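Local coordinates for protein glycerol-3-phosphate dehydrogenase [NAD(P)+] (Coxiella burnetii, PDB 3K96) that probably catalyses the NAD(P)H-dependent reduction of dihydroxyacetone phosphate to sn-glycerol 3-phosphate, a precursor for phospholipid synthesis, at residues 53-59 against 86-92. Residues are numbered along the deposited sequence; the frame is centred on the assembly and turned at random.
Sequences QKVRLWS and TLKAYCD
With CG of R56 set anti to its carbonyl carbon (chi1 -62°) and the chain extended from there to NE, the arginine runs over one face of the Y90 ring; CG of Y90 is likewise anti to its carbonyl carbon (chi1 -76°), which turns that face to the crossing arginine chain. The methylenes do the touching: CG of R56 lies 3.5 Å from CE1 of Y90, and CD sits above the face in a CH-pi contact, 4.1 Å from the ring centroid. Guanidinium and ring planes are only 18° apart; NE approaches the Y90 hydroxyl at too poor an angle to bond, and NH1 is instead taken by the carbonyls of S96 and E98. This pair rides on a parallel two-strand ladder, the edge of the Rossmann-type sheet, in which helix 62-71 forms the beta-alpha-beta crossover from strand 55-58 to the outermost strand 87-90. Four backbone bonds hold the ladder, V55 N to T86 O, K88 N to V55 O, L57 N to K88 O and Y90 N to L57 O, the last two both 2.8 Å. On the other face, CD1 of L87 packs 3.9 Å from both CG1 of V55 and CB of L57, where V55 and L87 also meet helix 39-49. At the ladder's C-terminal end, C91 O lies at the W58 indole edge, 3.1 Å from NE1 in a weak, bent bond, while D92 N-caps helix 93-97, its OD2 accepting from A95 N.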
# COMPACT_ATOMS: atom_id res chain seq x y z
N GLN A 53 -9.17 -5.74 -32.73
CA GLN A 53 -8.24 -6.84 -32.95
C GLN A 53 -8.98 -8.16 -32.86
O GLN A 53 -9.92 -8.32 -32.07
CB GLN A 53 -7.12 -6.80 -31.90
CG GLN A 53 -6.29 -5.53 -31.93
CD GLN A 53 -5.41 -5.39 -30.71
OE1 GLN A 53 -4.93 -6.39 -30.16
NE2 GLN A 53 -5.19 -4.14 -30.26
N LYS A 54 -8.58 -9.12 -33.68
CA LYS A 54 -9.17 -10.44 -33.65
C LYS A 54 -8.60 -11.19 -32.47
O LYS A 54 -7.37 -11.25 -32.31
CB LYS A 54 -8.85 -11.23 -34.92
CG LYS A 54 -9.32 -10.54 -36.19
CD LYS A 54 -8.83 -11.30 -37.44
CE LYS A 54 -9.05 -10.48 -38.72
NZ LYS A 54 -8.18 -9.24 -38.74
N VAL A 55 -9.46 -11.78 -31.65
CA VAL A 55 -9.03 -12.50 -30.50
C VAL A 55 -9.70 -13.85 -30.38
O VAL A 55 -10.91 -13.97 -30.58
CB VAL A 55 -9.35 -11.72 -29.19
CG1 VAL A 55 -8.85 -12.51 -27.99
CG2 VAL A 55 -8.74 -10.33 -29.23
N ARG A 56 -8.91 -14.86 -30.03
CA ARG A 56 -9.41 -16.20 -29.80
C ARG A 56 -9.19 -16.54 -28.33
O ARG A 56 -8.05 -16.56 -27.84
CB ARG A 56 -8.70 -17.22 -30.68
CG ARG A 56 -8.87 -17.00 -32.16
CD ARG A 56 -8.09 -18.04 -32.93
NE ARG A 56 -8.13 -17.81 -34.36
CZ ARG A 56 -7.54 -18.58 -35.27
NH1 ARG A 56 -6.85 -19.66 -34.89
NH2 ARG A 56 -7.65 -18.28 -36.56
N LEU A 57 -10.28 -16.84 -27.64
CA LEU A 57 -10.24 -17.17 -26.24
C LEU A 57 -10.52 -18.64 -26.03
O LEU A 57 -11.58 -19.13 -26.39
CB LEU A 57 -11.31 -16.34 -25.51
CG LEU A 57 -11.40 -16.48 -24.00
CD1 LEU A 57 -10.09 -16.03 -23.36
CD2 LEU A 57 -12.59 -15.67 -23.47
N TRP A 58 -9.58 -19.34 -25.41
CA TRP A 58 -9.71 -20.78 -25.16
C TRP A 58 -9.86 -21.08 -23.67
O TRP A 58 -9.26 -20.43 -22.81
CB TRP A 58 -8.46 -21.49 -25.67
CG TRP A 58 -8.36 -22.97 -25.37
CD1 TRP A 58 -8.92 -24.00 -26.09
CD2 TRP A 58 -7.61 -23.60 -24.32
NE1 TRP A 58 -8.59 -25.21 -25.54
CE2 TRP A 58 -7.78 -25.00 -24.45
CE3 TRP A 58 -6.80 -23.11 -23.27
CZ2 TRP A 58 -7.19 -25.91 -23.58
CZ3 TRP A 58 -6.20 -24.02 -22.41
CH2 TRP A 58 -6.40 -25.41 -22.57
N SER A 59 -10.69 -22.08 -23.40
CA SER A 59 -10.91 -22.55 -22.06
C SER A 59 -10.80 -24.05 -22.07
O SER A 59 -11.28 -24.70 -23.00
CB SER A 59 -12.31 -22.17 -21.59
OG SER A 59 -12.56 -22.71 -20.30
N THR A 86 -15.29 -9.47 -32.83
CA THR A 86 -13.92 -9.97 -33.06
C THR A 86 -13.38 -10.93 -31.99
O THR A 86 -12.26 -11.44 -32.13
CB THR A 86 -12.94 -8.81 -33.27
OG1 THR A 86 -13.05 -7.89 -32.18
CG2 THR A 86 -13.25 -8.08 -34.59
N LEU A 87 -14.18 -11.18 -30.96
CA LEU A 87 -13.80 -12.09 -29.89
C LEU A 87 -14.58 -13.39 -30.00
O LEU A 87 -15.81 -13.38 -29.92
CB LEU A 87 -14.04 -11.43 -28.53
CG LEU A 87 -13.88 -12.26 -27.26
CD1 LEU A 87 -12.60 -13.05 -27.22
CD2 LEU A 87 -13.98 -11.32 -26.05
N LYS A 88 -13.85 -14.49 -30.16
CA LYS A 88 -14.45 -15.82 -30.32
C LYS A 88 -13.84 -16.83 -29.38
O LYS A 88 -12.62 -16.90 -29.23
CB LYS A 88 -14.23 -16.32 -31.77
CG LYS A 88 -14.83 -15.44 -32.86
CD LYS A 88 -16.34 -15.34 -32.72
CE LYS A 88 -16.96 -14.52 -33.84
NZ LYS A 88 -18.41 -14.28 -33.57
N ALA A 89 -14.69 -17.65 -28.77
CA ALA A 89 -14.25 -18.71 -27.87
C ALA A 89 -14.00 -20.00 -28.68
O ALA A 89 -14.73 -20.31 -29.61
CB ALA A 89 -15.31 -18.96 -26.78
N TYR A 90 -12.96 -20.73 -28.30
CA TYR A 90 -12.59 -22.00 -28.93
C TYR A 90 -12.43 -23.00 -27.81
O TYR A 90 -11.97 -22.64 -26.72
CB TYR A 90 -11.23 -21.86 -29.63
CG TYR A 90 -11.26 -21.13 -30.93
CD1 TYR A 90 -11.61 -19.80 -31.00
CD2 TYR A 90 -10.90 -21.78 -32.11
CE1 TYR A 90 -11.64 -19.13 -32.20
CE2 TYR A 90 -10.91 -21.12 -33.31
CZ TYR A 90 -11.29 -19.80 -33.35
OH TYR A 90 -11.29 -19.15 -34.55
N CYS A 91 -12.81 -24.26 -28.04
CA CYS A 91 -12.57 -25.27 -27.00
C CYS A 91 -11.41 -26.17 -27.39
O CYS A 91 -10.92 -26.92 -26.57
CB CYS A 91 -13.80 -26.11 -26.69
SG CYS A 91 -14.19 -27.29 -27.96
N ASP A 92 -10.96 -26.08 -28.64
CA ASP A 92 -9.84 -26.91 -29.10
C ASP A 92 -8.54 -26.11 -29.11
O ASP A 92 -8.42 -25.10 -29.80
CB ASP A 92 -10.12 -27.47 -30.51
CG ASP A 92 -8.97 -28.37 -31.02
OD1 ASP A 92 -8.52 -29.27 -30.27
OD2 ASP A 92 -8.53 -28.17 -32.17